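Local coordinates for Lmo2446 protein (Listeria monocytogenes serovar 1/2a, PDB 5I0D), which belongs to glycoside hydrolase family 31 and also carries a family 6 carbohydrate-binding module, with alpha-D-glucopyranose units bound at both, at residues A[535-540]-A[584-589]; A[854-859]-A[981-986]; A[1021-1026]-A[1053-1058]. All coordinates share one frame; numbering follows the deposited sequence.

In the fold
Contact 1 is buried, contact 3 mostly buried but far out on the molecule, and contact 2 lies at the surface. Contact 1 (535-540 with 584-589) joins neighbouring parallel strand ends of the TIM barrel, and its chemistry is a salt-bridge network facing bound sugars. Contacts 2 and 3 lie on the same side of the chain centre, their centres about 28 Å apart, and both use the family 6 module: contact 2 by a loop that meets another sheet through acidic groups and water, contact 3 by two tryptophans packed on a strand that meets sugar and calcium, one also facing the sugar. Centres of contacts 1 and 3 are about 62 Å apart, so the sugar sites are separate.

Contact 1: A[535-540]-A[584-589]. With GLC (alpha-D-glucopyranose), chain F; GLC (alpha-D-glucopyranose), chain B.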
loop_
_atom_site.group_PDB
_atom_site.type_symbol
_atom_site.label_atom_id
_atom_site.label_comp_id
_atom_site.label_asym_id
_atom_site.label_seq_id
_atom_site.Cartn_x
_atom_site.Cartn_y
_atom_site.Cartn_z
ATOM N N LYS A 535 -11.822 11.992 -8.523
ATOM C CA LYS A 535 -10.397 11.740 -8.530
ATOM C C LYS A 535 -9.759 13.045 -8.028
ATOM O O LYS A 535 -9.546 14.000 -8.790
ATOM C CB LYS A 535 -9.885 11.330 -9.907
ATOM C CG LYS A 535 -8.388 11.102 -9.911
ATOM C CD LYS A 535 -7.907 10.533 -11.224
ATOM C CE LYS A 535 -6.418 10.272 -11.184
ATOM N NZ LYS A 535 -5.893 9.720 -12.465
ATOM N N THR A 536 -9.559 13.094 -6.711
ATOM C CA THR A 536 -9.025 14.272 -6.047
ATOM C C THR A 536 -7.503 14.262 -6.155
ATOM O O THR A 536 -6.810 13.718 -5.305
ATOM C CB THR A 536 -9.500 14.379 -4.593
ATOM O OG1 THR A 536 -9.675 13.069 -4.028
ATOM C CG2 THR A 536 -10.837 15.100 -4.534
ATOM N N ASP A 537 -7.023 14.901 -7.200
ATOM C CA ASP A 537 -5.596 14.951 -7.520
ATOM C C ASP A 537 -4.904 16.120 -6.797
ATOM O O ASP A 537 -5.546 17.005 -6.258
ATOM C CB ASP A 537 -5.475 15.121 -9.027
ATOM C CG ASP A 537 -4.099 14.758 -9.592
ATOM O OD1 ASP A 537 -3.121 14.451 -8.903
ATOM O OD2 ASP A 537 -4.009 14.814 -10.818
ATOM N N GLY A 538 -3.581 16.116 -6.796
ATOM C CA GLY A 538 -2.818 17.231 -6.245
ATOM C C GLY A 538 -2.855 17.262 -4.725
ATOM O O GLY A 538 -3.091 16.245 -4.066
ATOM N N GLY A 539 -2.589 18.435 -4.182
ATOM C CA GLY A 539 -2.586 18.650 -2.753
ATOM C C GLY A 539 -1.225 18.913 -2.142
ATOM O O GLY A 539 -1.179 19.350 -0.982
ATOM N N GLU A 540 -0.148 18.734 -2.927
ATOM C CA GLU A 540 1.229 18.919 -2.462
ATOM C C GLU A 540 1.649 20.367 -2.769
ATOM O O GLU A 540 2.695 20.620 -3.399
ATOM C CB GLU A 540 2.189 17.924 -3.149
ATOM C CG GLU A 540 1.658 16.482 -3.236
ATOM C CD GLU A 540 0.824 16.208 -4.482
ATOM O OE1 GLU A 540 0.547 15.021 -4.762
ATOM O OE2 GLU A 540 0.461 17.163 -5.193
ATOM N N PHE A 584 -10.466 8.833 -5.256
ATOM C CA PHE A 584 -9.276 8.252 -5.909
ATOM C C PHE A 584 -8.232 9.388 -5.891
ATOM O O PHE A 584 -8.409 10.413 -6.564
ATOM C CB PHE A 584 -9.675 7.830 -7.323
ATOM C CG PHE A 584 -8.715 6.883 -8.022
ATOM C CD1 PHE A 584 -7.555 7.359 -8.605
ATOM C CD2 PHE A 584 -9.010 5.534 -8.155
ATOM C CE1 PHE A 584 -6.701 6.515 -9.310
ATOM C CE2 PHE A 584 -8.150 4.681 -8.819
ATOM C CZ PHE A 584 -6.985 5.173 -9.402
ATOM N N SER A 585 -7.189 9.227 -5.073
ATOM C CA SER A 585 -6.276 10.320 -4.710
ATOM C C SER A 585 -4.829 9.856 -4.711
ATOM O O SER A 585 -4.558 8.658 -4.757
ATOM C CB SER A 585 -6.612 10.823 -3.315
ATOM O OG SER A 585 -7.966 11.209 -3.208
ATOM N N ARG A 586 -3.889 10.797 -4.648
ATOM C CA ARG A 586 -2.473 10.412 -4.625
ATOM C C ARG A 586 -1.702 10.877 -3.389
ATOM O O ARG A 586 -0.693 10.258 -3.045
ATOM C CB ARG A 586 -1.748 10.811 -5.900
ATOM C CG ARG A 586 -1.626 12.298 -6.077
ATOM C CD ARG A 586 -0.812 12.655 -7.303
ATOM N NE ARG A 586 -0.391 14.055 -7.202
ATOM C CZ ARG A 586 0.019 14.811 -8.223
ATOM N NH1 ARG A 586 0.049 14.324 -9.466
ATOM N NH2 ARG A 586 0.414 16.063 -7.997
ATOM N N SER A 587 -2.161 11.933 -2.725
ATOM C CA SER A 587 -1.356 12.573 -1.680
ATOM C C SER A 587 -2.020 12.459 -0.329
ATOM O O SER A 587 -3.247 12.455 -0.222
ATOM C CB SER A 587 -1.156 14.037 -2.011
ATOM O OG SER A 587 -0.226 14.640 -1.118
ATOM N N GLY A 588 -1.200 12.425 0.704
ATOM C CA GLY A 588 -1.702 12.470 2.057
ATOM C C GLY A 588 -0.663 12.156 3.094
ATOM O O GLY A 588 0.523 11.976 2.766
ATOM N N THR A 589 -1.110 12.121 4.343
ATOM C CA THR A 589 -0.280 11.735 5.470
ATOM C C THR A 589 -1.081 10.784 6.373
ATOM O O THR A 589 -2.051 10.155 5.912
ATOM C CB THR A 589 0.285 12.990 6.192
ATOM O OG1 THR A 589 1.333 12.583 7.101
ATOM C CG2 THR A 589 -0.827 13.758 6.932
HETATM C C1 GLC F . -1.633 14.516 -12.681
HETATM C C2 GLC F . -2.059 13.090 -12.292
HETATM C C3 GLC F . -2.374 12.253 -13.528
HETATM C C4 GLC F . -3.431 12.954 -14.377
HETATM C C5 GLC F . -3.061 14.404 -14.638
HETATM C C6 GLC F . -4.213 15.157 -15.276
HETATM O O2 GLC F . -1.075 12.489 -11.436
HETATM O O3 GLC F . -2.891 10.960 -13.171
HETATM O O4 GLC F . -3.587 12.270 -15.628
HETATM O O5 GLC F . -2.690 15.112 -13.448
HETATM O O6 GLC F . -3.619 16.381 -15.753
HETATM C C1 GLC B . 1.475 16.972 -15.532
HETATM C C2 GLC B . 0.878 15.637 -15.073
HETATM C C3 GLC B . 0.192 15.773 -13.703
HETATM C C4 GLC B . 1.239 16.314 -12.708
HETATM C C5 GLC B . 1.848 17.618 -13.252
HETATM C C6 GLC B . 2.965 18.194 -12.382
HETATM O O2 GLC B . -0.009 15.152 -16.093
HETATM O O3 GLC B . -0.353 14.471 -13.358
HETATM O O4 GLC B . 0.720 16.554 -11.389
HETATM O O5 GLC B . 2.417 17.395 -14.544
HETATM O O6 GLC B . 3.934 17.171 -12.108
HETATM O O HOH W 1 -4.285 13.705 -4.184
#
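Arg586 and Glu540 form a two-point salt bridge, side-on: NE meets OE1 at 2.8 Å, while NH2 meets OE2 at 3.0 Å along a nearly straight N-H line (178°). OE1 offers its syn lone pair, and OE2 lies in the guanidinium plane. Asp537 adds a second charge from over one face, its carboxylate almost perpendicular to the guanidinium (87°); Asp537 OD1 is 3.2 Å from Arg586 NH1 but far out of plane, a charge attraction without a hydrogen bond. That same OD1 takes the backbone N-H of Gly538, and OD2 bonds to Trp456. The segments begin at the C-terminal ends of strands 533-536 and 582-585, adjacent and parallel in the TIM barrel of the family 31 domain, and run on into loops lining the sugar pocket. There NH1 of Arg586 donates to O4 of GLC (chain B) at 3.0 Å and weakly to O2 of GLC (chain F), and both carboxylates probably hold this guanidinium in place. Extended Lys535, salt-bridged to Glu400, reaches O3 of GLC (chain F) by a weak bond, and its CG packs against Phe584 CD1 at 4.1 Å. Water 1 takes the backbone N-H of Arg586 and gives protons to Thr536 O and Gly538 O.

Contact 2: A[854-859]-A[981-986]; sequences VSEDFA and DAVDGA
Phe858 and Ala859, in the short 3-10 turn that follows strand 848-857, approach Val983 and Asp984 of an irregular loop, with CA atoms 7.4 Å apart for Phe858 and Val983 and 6.7 Å apart for Ala859 and Asp984. The backbones thus stay well separated, and side chains and one water fill the distance. The apolar part is small. Val983 places CG1 anti to its own N (chi1 -175°), which sends this methyl to the Phe858 ring, where it lies obliquely 3.6 Å from CD2; it also rests near Phe858 CB. The two side chains cross at about a right angle. The ring itself leads away from the loop and packs on Val863 of strand 862-867.

Beside this patch two carboxylates meet from opposite directions with their planes nearly coplanar, 19° apart. Glu856 OE2 and Asp984 OD1 are 2.9 Å from each other, a separation that would be costly between two full negative charges and may mean that a proton is shared or that one group is neutral. The bend at chi2 of Glu856 (-90°) turns its carboxylate forward along its own chain, where OE2 accepts the N-H of Phe858 at 2.8 Å, on the anti side. OE1 takes the N-H of Gly834 and a proton of water 2 (2.7 Å), which gives its other proton to Val983 O at 2.8 Å. Thus the water ties the loop's main chain to the glutamate. Asp984 OD2 comes within 3.0 Å of Ala859 N, but at an angle too poor for a hydrogen bond, and Lys1063 touches both residues.

The arrangement is a modest, partly polar interface between beta domains: the C-terminal end of strand 848-857 and the 3-10 turn after it meet the loop linking strands 975-981 and 987-996 of the family 6 carbohydrate-binding module.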
loop_
_atom_site.group_PDB
_atom_site.type_symbol
_atom_site.label_atom_id
_atom_site.label_comp_id
_atom_site.label_asym_id
_atom_site.label_seq_id
_atom_site.Cartn_x
_atom_site.Cartn_y
_atom_site.Cartn_z
ATOM N N VAL A 854 -13.367 -26.182 8.169
ATOM C CA VAL A 854 -12.959 -27.421 7.532
ATOM C C VAL A 854 -12.102 -28.162 8.548
ATOM O O VAL A 854 -11.244 -27.562 9.194
ATOM C CB VAL A 854 -12.155 -27.145 6.251
ATOM C CG1 VAL A 854 -11.634 -28.444 5.651
ATOM C CG2 VAL A 854 -13.006 -26.382 5.232
ATOM N N SER A 855 -12.375 -29.455 8.710
ATOM C CA SER A 855 -11.562 -30.340 9.542
ATOM C C SER A 855 -10.992 -31.467 8.664
ATOM O O SER A 855 -11.732 -32.366 8.195
ATOM C CB SER A 855 -12.382 -30.905 10.691
ATOM O OG SER A 855 -11.547 -31.653 11.558
ATOM N N GLU A 856 -9.681 -31.393 8.432
ATOM C CA GLU A 856 -8.949 -32.386 7.633
ATOM C C GLU A 856 -8.545 -33.540 8.533
ATOM O O GLU A 856 -7.900 -33.323 9.558
ATOM C CB GLU A 856 -7.703 -31.761 6.960
ATOM C CG GLU A 856 -6.729 -32.763 6.314
ATOM C CD GLU A 856 -5.640 -33.254 7.254
ATOM O OE1 GLU A 856 -4.926 -32.416 7.826
ATOM O OE2 GLU A 856 -5.479 -34.491 7.427
ATOM N N ASP A 857 -8.892 -34.753 8.128
ATOM C CA ASP A 857 -8.563 -35.966 8.875
ATOM C C ASP A 857 -8.150 -37.051 7.884
ATOM O O ASP A 857 -8.747 -38.134 7.813
ATOM C CB ASP A 857 -9.766 -36.384 9.751
ATOM C CG ASP A 857 -9.458 -37.560 10.682
ATOM O OD1 ASP A 857 -8.274 -37.841 10.966
ATOM O OD2 ASP A 857 -10.429 -38.194 11.171
ATOM N N PHE A 858 -7.130 -36.752 7.090
ATOM C CA PHE A 858 -6.631 -37.720 6.121
ATOM C C PHE A 858 -6.131 -39.020 6.762
ATOM O O PHE A 858 -6.172 -40.068 6.107
ATOM C CB PHE A 858 -5.548 -37.099 5.225
ATOM C CG PHE A 858 -6.060 -36.104 4.219
ATOM C CD1 PHE A 858 -7.184 -36.374 3.432
ATOM C CD2 PHE A 858 -5.358 -34.909 3.994
ATOM C CE1 PHE A 858 -7.624 -35.464 2.495
ATOM C CE2 PHE A 858 -5.785 -34.005 3.044
ATOM C CZ PHE A 858 -6.926 -34.271 2.297
ATOM N N ALA A 859 -5.713 -38.985 8.032
ATOM C CA ALA A 859 -5.351 -40.231 8.755
ATOM C C ALA A 859 -6.485 -41.255 8.756
ATOM O O ALA A 859 -6.228 -42.464 8.719
ATOM C CB ALA A 859 -4.910 -39.941 10.193
ATOM N N ASP A 981 5.188 -33.700 1.515
ATOM C CA ASP A 981 4.909 -33.449 2.920
ATOM C C ASP A 981 4.316 -34.666 3.601
ATOM O O ASP A 981 3.475 -35.376 3.034
ATOM C CB ASP A 981 3.972 -32.262 3.078
ATOM C CG ASP A 981 4.680 -30.949 2.836
ATOM O OD1 ASP A 981 5.857 -30.803 3.267
ATOM O OD2 ASP A 981 4.057 -30.055 2.202
ATOM N N ALA A 982 4.777 -34.917 4.823
ATOM C CA ALA A 982 4.154 -35.925 5.656
ATOM C C ALA A 982 2.782 -35.392 6.022
ATOM O O ALA A 982 2.677 -34.424 6.761
ATOM C CB ALA A 982 4.972 -36.203 6.896
ATOM N N VAL A 983 1.747 -36.043 5.497
ATOM C CA VAL A 983 0.376 -35.549 5.571
ATOM C C VAL A 983 0.000 -35.254 6.997
ATOM O O VAL A 983 -0.506 -34.168 7.273
ATOM C CB VAL A 983 -0.648 -36.560 4.963
ATOM C CG1 VAL A 983 -2.041 -35.971 4.944
ATOM C CG2 VAL A 983 -0.239 -36.973 3.541
ATOM N N ASP A 984 0.255 -36.197 7.902
ATOM C CA ASP A 984 -0.155 -36.071 9.302
ATOM C C ASP A 984 1.010 -36.370 10.270
ATOM O O ASP A 984 0.871 -37.119 11.238
ATOM C CB ASP A 984 -1.401 -36.967 9.560
ATOM C CG ASP A 984 -2.646 -36.529 8.730
ATOM O OD1 ASP A 984 -3.094 -35.359 8.840
ATOM O OD2 ASP A 984 -3.193 -37.359 7.957
ATOM N N GLY A 985 2.171 -35.775 9.985
ATOM C CA GLY A 985 3.345 -35.884 10.835
ATOM C C GLY A 985 4.227 -37.093 10.537
ATOM O O GLY A 985 3.913 -37.914 9.655
ATOM N N ALA A 986 5.315 -37.207 11.300
ATOM C CA ALA A 986 6.276 -38.295 11.123
ATOM C C ALA A 986 5.582 -39.620 11.396
ATOM O O ALA A 986 4.940 -39.796 12.433
ATOM C CB ALA A 986 7.468 -38.134 12.048
HETATM O O HOH W 2 -2.458 -32.194 6.704
#

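Contact 3: A[1021-1026]-A[1053-1058]; sequences ANWDTW and GINFDH. With CA (calcium ion), chain S; GLC (alpha-D-glucopyranose), chain D; GLC (alpha-D-glucopyranose), chain C.
Trp1023 and Asn1055 cross at about a right angle, their ring and amide planes 40° apart, with CE3 of the indole 3.6 Å from ND2. One face of the indole carries GLC (chain D), whose O5 lies 3.5 Å from CZ2; the six-membered end of the ring meets Gly1053 O and Ile1054 CA at its edge. With CG beside its backbone N (chi1 -70°), Asn1055 turns its amide to the same sugar: ND2 donates to O3 at 2.7 Å and nearly straight (172°), and OD1 accepts from O4 at 2.8 Å. Gly1053 N holds O6 of GLC (chain C). Water 3 links Trp1023 O to Asn1055 ND2, so the turn from Asn1022 to Thr1025 is tied to the strand. Trp1026, its NE1 bonded to Ala958 O, also lies across Asn1055 and Asp1057, CZ3 being 3.6 Å from Asp1057 CB. Asp1057 binds calcium through both O (2.4 Å) and OD1 (2.3 Å), while OD2 forms a salt bridge with Arg994. Strand 1054-1062 of this beta-sandwich module therefore serves two sites. The chemistry is that of a sugar held by an aromatic face together with directional amide bonds, on a strand that calcium probably helps to hold rigid.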
loop_
_atom_site.group_PDB
_atom_site.type_symbol
_atom_site.label_atom_id
_atom_site.label_comp_id
_atom_site.label_asym_id
_atom_site.label_seq_id
_atom_site.Cartn_x
_atom_site.Cartn_y
_atom_site.Cartn_z
ATOM N N ALA A 1021 -2.711 -54.513 -18.682
ATOM C CA ALA A 1021 -3.273 -55.157 -19.892
ATOM C C ALA A 1021 -2.814 -54.474 -21.170
ATOM O O ALA A 1021 -2.550 -55.128 -22.162
ATOM C CB ALA A 1021 -4.799 -55.167 -19.836
ATOM N N ASN A 1022 -2.719 -53.151 -21.111
ATOM C CA ASN A 1022 -2.303 -52.308 -22.225
ATOM C C ASN A 1022 -1.934 -50.911 -21.687
ATOM O O ASN A 1022 -2.092 -50.640 -20.491
ATOM C CB ASN A 1022 -3.439 -52.231 -23.251
ATOM C CG ASN A 1022 -4.749 -51.761 -22.635
ATOM O OD1 ASN A 1022 -4.805 -50.741 -21.930
ATOM N ND2 ASN A 1022 -5.807 -52.512 -22.884
ATOM N N TRP A 1023 -1.478 -50.021 -22.569
ATOM C CA TRP A 1023 -1.075 -48.676 -22.165
ATOM C C TRP A 1023 -2.235 -47.740 -21.831
ATOM O O TRP A 1023 -2.005 -46.624 -21.365
ATOM C CB TRP A 1023 -0.222 -48.032 -23.244
ATOM C CG TRP A 1023 1.079 -48.725 -23.442
ATOM C CD1 TRP A 1023 1.440 -49.523 -24.492
ATOM C CD2 TRP A 1023 2.206 -48.669 -22.570
ATOM N NE1 TRP A 1023 2.733 -49.964 -24.324
ATOM C CE2 TRP A 1023 3.222 -49.460 -23.146
ATOM C CE3 TRP A 1023 2.457 -48.028 -21.342
ATOM C CZ2 TRP A 1023 4.473 -49.627 -22.542
ATOM C CZ3 TRP A 1023 3.708 -48.200 -20.741
ATOM C CH2 TRP A 1023 4.693 -48.996 -21.345
ATOM N N ASP A 1024 -3.466 -48.175 -22.098
ATOM C CA ASP A 1024 -4.675 -47.458 -21.684
ATOM C C ASP A 1024 -5.265 -47.981 -20.368
ATOM O O ASP A 1024 -6.382 -47.628 -19.997
ATOM C CB ASP A 1024 -5.710 -47.540 -22.816
ATOM C CG ASP A 1024 -5.240 -46.829 -24.081
ATOM O OD1 ASP A 1024 -4.752 -45.691 -23.969
ATOM O OD2 ASP A 1024 -5.350 -47.403 -25.193
ATOM N N THR A 1025 -4.517 -48.822 -19.664
ATOM C CA THR A 1025 -4.940 -49.347 -18.377
ATOM C C THR A 1025 -3.907 -48.890 -17.341
ATOM O O THR A 1025 -2.689 -49.069 -17.549
ATOM C CB THR A 1025 -5.017 -50.880 -18.444
ATOM O OG1 THR A 1025 -5.944 -51.260 -19.468
ATOM C CG2 THR A 1025 -5.456 -51.484 -17.118
ATOM N N TRP A 1026 -4.405 -48.292 -16.255
ATOM C CA TRP A 1026 -3.603 -47.809 -15.141
ATOM C C TRP A 1026 -3.731 -48.782 -13.979
ATOM O O TRP A 1026 -4.771 -49.405 -13.799
ATOM C CB TRP A 1026 -4.077 -46.400 -14.699
ATOM C CG TRP A 1026 -3.923 -45.390 -15.801
ATOM C CD1 TRP A 1026 -4.873 -45.005 -16.694
ATOM C CD2 TRP A 1026 -2.732 -44.681 -16.156
ATOM N NE1 TRP A 1026 -4.356 -44.098 -17.576
ATOM C CE2 TRP A 1026 -3.042 -43.879 -17.270
ATOM C CE3 TRP A 1026 -1.429 -44.642 -15.633
ATOM C CZ2 TRP A 1026 -2.102 -43.040 -17.873
ATOM C CZ3 TRP A 1026 -0.499 -43.809 -16.222
ATOM C CH2 TRP A 1026 -0.835 -43.022 -17.337
ATOM N N GLY A 1053 9.726 -50.122 -19.790
ATOM C CA GLY A 1053 9.087 -48.819 -19.823
ATOM C C GLY A 1053 7.802 -48.755 -19.022
ATOM O O GLY A 1053 7.030 -49.726 -18.958
ATOM N N ILE A 1054 7.566 -47.601 -18.412
ATOM C CA ILE A 1054 6.279 -47.297 -17.812
ATOM C C ILE A 1054 5.844 -45.895 -18.204
ATOM O O ILE A 1054 6.639 -45.087 -18.693
ATOM C CB ILE A 1054 6.293 -47.400 -16.268
ATOM C CG1 ILE A 1054 7.117 -46.278 -15.623
ATOM C CG2 ILE A 1054 6.805 -48.765 -15.825
ATOM C CD1 ILE A 1054 7.079 -46.295 -14.100
ATOM N N ASN A 1055 4.569 -45.629 -17.982
ATOM C CA ASN A 1055 4.073 -44.267 -17.917
ATOM C C ASN A 1055 3.724 -44.018 -16.475
ATOM O O ASN A 1055 3.006 -44.820 -15.885
ATOM C CB ASN A 1055 2.864 -44.109 -18.822
ATOM C CG ASN A 1055 3.242 -44.182 -20.288
ATOM O OD1 ASN A 1055 4.407 -43.997 -20.650
ATOM N ND2 ASN A 1055 2.263 -44.458 -21.139
ATOM N N PHE A 1056 4.224 -42.920 -15.909
ATOM C CA PHE A 1056 4.163 -42.659 -14.455
ATOM C C PHE A 1056 3.215 -41.479 -14.237
ATOM O O PHE A 1056 3.509 -40.363 -14.635
ATOM C CB PHE A 1056 5.587 -42.366 -13.979
ATOM C CG PHE A 1056 5.762 -42.146 -12.485
ATOM C CD1 PHE A 1056 4.768 -42.432 -11.538
ATOM C CD2 PHE A 1056 6.995 -41.703 -12.017
ATOM C CE1 PHE A 1056 5.002 -42.212 -10.179
ATOM C CE2 PHE A 1056 7.238 -41.511 -10.660
ATOM C CZ PHE A 1056 6.236 -41.760 -9.741
ATOM N N ASP A 1057 2.075 -41.743 -13.614
ATOM C CA ASP A 1057 1.012 -40.749 -13.529
ATOM C C ASP A 1057 1.146 -39.794 -12.341
ATOM O O ASP A 1057 1.029 -38.546 -12.512
ATOM C CB ASP A 1057 -0.354 -41.440 -13.484
ATOM C CG ASP A 1057 -1.496 -40.454 -13.428
ATOM O OD1 ASP A 1057 -1.274 -39.274 -13.791
ATOM O OD2 ASP A 1057 -2.594 -40.861 -12.998
ATOM N N HIS A 1058 1.317 -40.412 -11.159
ATOM C CA HIS A 1058 1.351 -39.711 -9.868
ATOM C C HIS A 1058 1.750 -40.621 -8.720
ATOM O O HIS A 1058 1.764 -41.853 -8.866
ATOM C CB HIS A 1058 -0.011 -39.022 -9.541
ATOM C CG HIS A 1058 -1.151 -39.952 -9.200
ATOM N ND1 HIS A 1058 -2.393 -39.823 -9.774
ATOM C CD2 HIS A 1058 -1.267 -40.958 -8.296
ATOM C CE1 HIS A 1058 -3.213 -40.729 -9.279
ATOM N NE2 HIS A 1058 -2.557 -41.435 -8.380
HETATM CA CA CA S . -0.388 -37.126 -13.837
HETATM C C1 GLC D . 4.337 -47.044 -26.018
HETATM C C2 GLC D . 3.273 -46.261 -25.261
HETATM C C3 GLC D . 3.877 -45.050 -24.560
HETATM C C4 GLC D . 5.019 -45.492 -23.652
HETATM C C5 GLC D . 6.010 -46.332 -24.453
HETATM C C6 GLC D . 7.132 -46.893 -23.600
HETATM O O2 GLC D . 2.216 -45.843 -26.134
HETATM O O3 GLC D . 2.845 -44.400 -23.821
HETATM O O4 GLC D . 5.677 -44.339 -23.113
HETATM O O5 GLC D . 5.348 -47.435 -25.087
HETATM O O6 GLC D . 8.077 -47.472 -24.504
HETATM C C1 GLC C . 9.219 -48.011 -23.814
HETATM C C2 GLC C . 10.285 -48.342 -24.850
HETATM C C3 GLC C . 9.809 -49.476 -25.761
HETATM C C4 GLC C . 9.391 -50.679 -24.922
HETATM C C5 GLC C . 8.432 -50.294 -23.796
HETATM C C6 GLC C . 8.209 -51.456 -22.837
HETATM O O2 GLC C . 10.593 -47.151 -25.587
HETATM O O3 GLC C . 10.894 -49.837 -26.624
HETATM O O4 GLC C . 8.727 -51.639 -25.744
HETATM O O5 GLC C . 8.934 -49.182 -23.053
HETATM O O6 GLC C . 9.390 -51.676 -22.063
HETATM O O HOH W 3 -0.230 -44.989 -19.987
#